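Local coordinates for protein AvrRxo1-ORF1 (Xanthomonas oryzae pv. oryzicola, PDB 4Z8T) that is a type III effector with a polynucleotide kinase domain, probably phosphorylating a nucleotide-type substrate, and is bound by its partner AvrRxo1-ORF2, at residues 30-35 with 130-135; 48-53 with 97-102. One frame throughout, in Å; residues are numbered along the deposited sequence.

Contact 1: residues 30-35 with 130-135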
loop_
_atom_site.group_PDB
_atom_site.type_symbol
_atom_site.label_atom_id
_atom_site.label_comp_id
_atom_site.label_asym_id
_atom_site.label_seq_id
_atom_site.Cartn_x
_atom_site.Cartn_y
_atom_site.Cartn_z
ATOM N N GLY A 30 -18.771 12.637 -45.557
ATOM C CA GLY A 30 -18.536 13.390 -46.779
ATOM C C GLY A 30 -17.733 14.675 -46.649
ATOM O O GLY A 30 -17.678 15.472 -47.589
ATOM N N ASN A 31 -17.122 14.890 -45.488
ATOM C CA ASN A 31 -16.213 16.015 -45.296
ATOM C C ASN A 31 -14.762 15.553 -45.400
ATOM O O ASN A 31 -13.840 16.223 -44.929
ATOM C CB ASN A 31 -16.464 16.685 -43.946
ATOM C CG ASN A 31 -17.546 17.743 -44.017
ATOM O OD1 ASN A 31 -17.624 18.503 -44.986
ATOM N ND2 ASN A 31 -18.385 17.803 -42.990
ATOM N N TRP A 32 -14.579 14.392 -46.019
ATOM C CA TRP A 32 -13.259 13.819 -46.228
ATOM C C TRP A 32 -12.944 13.829 -47.714
ATOM O O TRP A 32 -13.853 13.806 -48.547
ATOM C CB TRP A 32 -13.224 12.375 -45.715
ATOM C CG TRP A 32 -13.488 12.226 -44.242
ATOM C CD1 TRP A 32 -14.702 12.186 -43.625
ATOM C CD2 TRP A 32 -12.507 12.076 -43.205
ATOM N NE1 TRP A 32 -14.538 12.028 -42.269
ATOM C CE2 TRP A 32 -13.199 11.959 -41.986
ATOM C CE3 TRP A 32 -11.109 12.040 -43.193
ATOM C CZ2 TRP A 32 -12.541 11.803 -40.762
ATOM C CZ3 TRP A 32 -10.459 11.887 -41.989
ATOM C CH2 TRP A 32 -11.174 11.773 -40.785
ATOM N N HIS A 33 -11.657 13.871 -48.045
ATOM C CA HIS A 33 -11.222 13.672 -49.422
ATOM C C HIS A 33 -11.758 12.343 -49.932
ATOM O O HIS A 33 -11.772 11.362 -49.195
ATOM C CB HIS A 33 -9.702 13.652 -49.506
ATOM C CG HIS A 33 -9.083 15.008 -49.586
ATOM N ND1 HIS A 33 -8.679 15.573 -50.780
ATOM C CD2 HIS A 33 -8.792 15.920 -48.627
ATOM C CE1 HIS A 33 -8.168 16.768 -50.552
ATOM N NE2 HIS A 33 -8.228 17.004 -49.249
ATOM N N PRO A 34 -12.219 12.316 -51.194
ATOM C CA PRO A 34 -12.779 11.117 -51.828
ATOM C C PRO A 34 -11.932 9.859 -51.650
ATOM O O PRO A 34 -12.498 8.800 -51.384
ATOM C CB PRO A 34 -12.858 11.505 -53.318
ATOM C CG PRO A 34 -12.431 12.957 -53.399
ATOM C CD PRO A 34 -12.463 13.511 -52.016
ATOM N N GLU A 35 -10.612 9.960 -51.795
ATOM C CA GLU A 35 -9.768 8.783 -51.627
ATOM C C GLU A 35 -9.856 8.267 -50.203
ATOM O O GLU A 35 -9.866 7.056 -49.971
ATOM C CB GLU A 35 -8.305 9.090 -51.951
ATOM C CG GLU A 35 -8.030 9.414 -53.402
ATOM C CD GLU A 35 -8.187 10.886 -53.709
ATOM O OE1 GLU A 35 -8.817 11.614 -52.910
ATOM O OE2 GLU A 35 -7.667 11.322 -54.758
ATOM N N SER A 130 -9.400 6.791 -36.384
ATOM C CA SER A 130 -9.715 5.403 -36.056
ATOM C C SER A 130 -10.902 5.358 -35.099
ATOM O O SER A 130 -11.713 4.435 -35.152
ATOM C CB SER A 130 -8.502 4.679 -35.465
ATOM O OG SER A 130 -8.289 5.031 -34.116
ATOM N N SER A 131 -11.004 6.373 -34.245
ATOM C CA SER A 131 -12.106 6.451 -33.283
ATOM C C SER A 131 -13.406 6.728 -34.028
ATOM O O SER A 131 -14.441 6.114 -33.750
ATOM C CB SER A 131 -11.826 7.521 -32.225
ATOM O OG SER A 131 -12.865 7.564 -31.261
ATOM N N PHE A 132 -13.338 7.633 -34.997
ATOM C CA PHE A 132 -14.470 7.899 -35.873
ATOM C C PHE A 132 -14.944 6.632 -36.588
ATOM O O PHE A 132 -16.144 6.353 -36.652
ATOM C CB PHE A 132 -14.103 8.996 -36.872
ATOM C CG PHE A 132 -14.883 8.944 -38.142
ATOM C CD1 PHE A 132 -16.165 9.462 -38.208
ATOM C CD2 PHE A 132 -14.323 8.395 -39.286
ATOM C CE1 PHE A 132 -16.884 9.416 -39.390
ATOM C CE2 PHE A 132 -15.040 8.343 -40.468
ATOM C CZ PHE A 132 -16.322 8.859 -40.517
ATOM N N LEU A 133 -14.008 5.854 -37.124
ATOM C CA LEU A 133 -14.385 4.608 -37.779
ATOM C C LEU A 133 -14.992 3.611 -36.798
ATOM O O LEU A 133 -15.935 2.907 -37.143
ATOM C CB LEU A 133 -13.191 3.979 -38.499
ATOM C CG LEU A 133 -12.724 4.704 -39.757
ATOM C CD1 LEU A 133 -11.658 3.887 -40.463
ATOM C CD2 LEU A 133 -13.897 4.986 -40.706
ATOM N N ALA A 134 -14.452 3.540 -35.583
ATOM C CA ALA A 134 -14.977 2.596 -34.601
ATOM C C ALA A 134 -16.413 2.944 -34.245
ATOM O O ALA A 134 -17.246 2.055 -34.030
ATOM C CB ALA A 134 -14.105 2.573 -33.348
ATOM N N ASP A 135 -16.707 4.240 -34.188
ATOM C CA ASP A 135 -18.048 4.681 -33.824
ATOM C C ASP A 135 -19.037 4.403 -34.942
ATOM O O ASP A 135 -20.190 4.036 -34.694
ATOM C CB ASP A 135 -18.041 6.164 -33.464
ATOM C CG ASP A 135 -17.321 6.437 -32.173
ATOM O OD1 ASP A 135 -17.182 5.498 -31.360
ATOM O OD2 ASP A 135 -16.901 7.596 -31.961
#
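With CG anti to its carbonyl carbon (chi1 -62°), the indole of Trp32 leans out from the turn before helix 34-60, and Phe132 answers from helix 123-141 with its CG roughly anti to the backbone N (chi1 154°). The two rings reach past each other in opposite directions, while Trp32 CA and Phe132 CA stay 12.0 Å apart. They end up as a strongly slid pair: the planes differ by 30°, but the centroid of the five-membered ring of Trp32 lies 5.3 Å from that of Phe132, and overlap is slight. The nitrogen side of the indole does the touching. Trp32 NE1 comes over one face of the phenyl ring, 4.0 Å from Phe132 CZ, while Trp32 CZ2 sits over the rim, 4.1 Å from Phe132 CD2. The indole N-H is spent on the carbonyl O of Leu26, a bond that ties this buried nitrogen to helix 22-27 and should limit turning of the ring. Just beyond, Asp135 forms a salt bridge to Arg59 of the AvrRxo1-ORF2 chain, which places the partner protein close by. His33 is the N-cap of helix 34-60. His40, on that helix, meets both aromatics, edge-to-face with Trp32 and at a shallower tilt with Phe132, making a small aromatic cluster packed where the turn into helix 34-60 meets helix 123-141.

Contact 2: residues 48-53 with 97-102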
loop_
_atom_site.group_PDB
_atom_site.type_symbol
_atom_site.label_atom_id
_atom_site.label_comp_id
_atom_site.label_asym_id
_atom_site.label_seq_id
_atom_site.Cartn_x
_atom_site.Cartn_y
_atom_site.Cartn_z
ATOM N N ARG A 48 -16.971 -5.135 -40.799
ATOM C CA ARG A 48 -18.335 -5.649 -40.746
ATOM C C ARG A 48 -18.410 -7.109 -41.156
ATOM O O ARG A 48 -19.150 -7.896 -40.555
ATOM C CB ARG A 48 -19.262 -4.764 -41.585
ATOM C CG ARG A 48 -19.518 -3.436 -40.894
ATOM C CD ARG A 48 -20.200 -2.403 -41.772
ATOM N NE ARG A 48 -20.424 -1.175 -41.005
ATOM C CZ ARG A 48 -20.574 0.043 -41.523
ATOM N NH1 ARG A 48 -20.521 0.240 -42.836
ATOM N NH2 ARG A 48 -20.778 1.073 -40.710
ATOM N N SER A 49 -17.628 -7.481 -42.161
ATOM C CA SER A 49 -17.575 -8.873 -42.578
ATOM C C SER A 49 -17.060 -9.740 -41.436
ATOM O O SER A 49 -17.631 -10.788 -41.135
ATOM C CB SER A 49 -16.698 -9.033 -43.821
ATOM O OG SER A 49 -16.648 -10.393 -44.212
ATOM N N SER A 50 -15.999 -9.279 -40.780
ATOM C CA SER A 50 -15.419 -10.024 -39.675
ATOM C C SER A 50 -16.415 -10.125 -38.531
ATOM O O SER A 50 -16.553 -11.183 -37.924
ATOM C CB SER A 50 -14.134 -9.358 -39.187
ATOM O OG SER A 50 -13.118 -9.467 -40.175
ATOM N N ALA A 51 -17.108 -9.030 -38.241
ATOM C CA ALA A 51 -18.074 -9.047 -37.146
ATOM C C ALA A 51 -19.218 -10.013 -37.437
ATOM O O ALA A 51 -19.741 -10.680 -36.528
ATOM C CB ALA A 51 -18.602 -7.645 -36.882
ATOM N N LEU A 52 -19.630 -10.096 -38.699
ATOM C CA LEU A 52 -20.731 -10.988 -39.037
ATOM C C LEU A 52 -20.285 -12.431 -38.899
ATOM O O LEU A 52 -21.053 -13.284 -38.458
ATOM C CB LEU A 52 -21.246 -10.703 -40.452
ATOM C CG LEU A 52 -22.531 -11.413 -40.879
ATOM C CD1 LEU A 52 -23.674 -11.122 -39.920
ATOM C CD2 LEU A 52 -22.903 -10.990 -42.299
ATOM N N THR A 53 -19.041 -12.711 -39.275
ATOM C CA THR A 53 -18.493 -14.052 -39.091
ATOM C C THR A 53 -18.533 -14.432 -37.609
ATOM O O THR A 53 -18.994 -15.521 -37.252
ATOM C CB THR A 53 -17.057 -14.147 -39.628
ATOM O OG1 THR A 53 -17.081 -13.965 -41.048
ATOM C CG2 THR A 53 -16.460 -15.504 -39.323
ATOM N N ALA A 97 -9.329 -14.784 -37.049
ATOM C CA ALA A 97 -7.981 -14.464 -36.574
ATOM C C ALA A 97 -7.995 -13.251 -35.654
ATOM O O ALA A 97 -7.104 -12.402 -35.706
ATOM C CB ALA A 97 -7.023 -14.236 -37.746
ATOM N N GLY A 98 -9.022 -13.173 -34.815
ATOM C CA GLY A 98 -9.111 -12.109 -33.833
ATOM C C GLY A 98 -9.792 -10.827 -34.266
ATOM O O GLY A 98 -9.970 -9.916 -33.450
ATOM N N LYS A 99 -10.196 -10.743 -35.527
ATOM C CA LYS A 99 -10.806 -9.521 -36.034
ATOM C C LYS A 99 -12.312 -9.472 -35.770
ATOM O O LYS A 99 -12.938 -10.505 -35.517
ATOM C CB LYS A 99 -10.527 -9.380 -37.534
ATOM C CG LYS A 99 -9.037 -9.291 -37.860
ATOM C CD LYS A 99 -8.808 -9.046 -39.343
ATOM C CE LYS A 99 -9.257 -10.230 -40.175
ATOM N NZ LYS A 99 -8.429 -11.441 -39.920
ATOM N N GLY A 100 -12.885 -8.271 -35.823
ATOM C CA GLY A 100 -14.331 -8.121 -35.752
ATOM C C GLY A 100 -14.832 -7.445 -34.489
ATOM O O GLY A 100 -16.033 -7.191 -34.348
ATOM N N CYS A 101 -13.918 -7.139 -33.571
ATOM C CA CYS A 101 -14.293 -6.511 -32.305
ATOM C C CYS A 101 -14.383 -4.994 -32.424
ATOM O O CYS A 101 -13.699 -4.378 -33.263
ATOM C CB CYS A 101 -13.287 -6.873 -31.206
ATOM S SG CYS A 101 -13.114 -8.651 -30.936
ATOM N N VAL A 102 -15.235 -4.390 -31.596
ATOM C CA VAL A 102 -15.327 -2.931 -31.526
ATOM C C VAL A 102 -14.180 -2.361 -30.701
ATOM O O VAL A 102 -14.103 -2.573 -29.491
ATOM C CB VAL A 102 -16.652 -2.460 -30.923
ATOM C CG1 VAL A 102 -16.681 -0.936 -30.845
ATOM C CG2 VAL A 102 -17.810 -2.967 -31.755
#
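The loop that follows the Schellman motif at the end of helix 87-95 packs on helix 34-60 through Gly100, on its way to helix 108-113. Ala97, at positive phi, is the C-prime residue of that motif. Three residues on, Gly100 takes phi 112° and, having no side chain, lays its CA directly against the helix backbone at Ser50 and Ala51, only 4.1 Å from Ala51 CA. Ser50 contributes the largest share of the packing. Its CB rests 3.7 Å from Gly100 CA, and its OG, turned beside its own backbone N, comes 3.7 Å from Lys99 CB; the hydroxyl also has a weak hydrogen bond back to Gln46 O in the preceding turn. The bend at chi3 (-66°) brings Lys99 CE to 3.9 Å from Ser50 OG. On the next residue of the helix, Ala51 CB touches Gly100 O at 3.6 Å. The contact is thus van der Waals in character. Ala51 also packs on Phe137 and Leu141 of helix 123-141, while the loop goes on to Val102, whose backbone hydrogen-bonds to Val155 and Asp157 at the outer strand 154-157.

Helix 34-60 is the common element: contact 1 lies at the turn leading into its start and contact 2 packs a loop on it further along, with their centres 19 Å apart. Helix 123-141 serves both as well, giving Phe132 to contact 1 and, further along the same helix, Phe137 and Leu141 to the neighbourhood of Ala51. Arg48 adds a bond to Arg136 O between the two. The nearest atoms of contact 1 and contact 2 are about 4 Å apart, and the two do not touch. The likely Walker A loop, around Gly72 to Thr79 with sulfate on its amides, follows strand 66-71, the strand after helix 34-60.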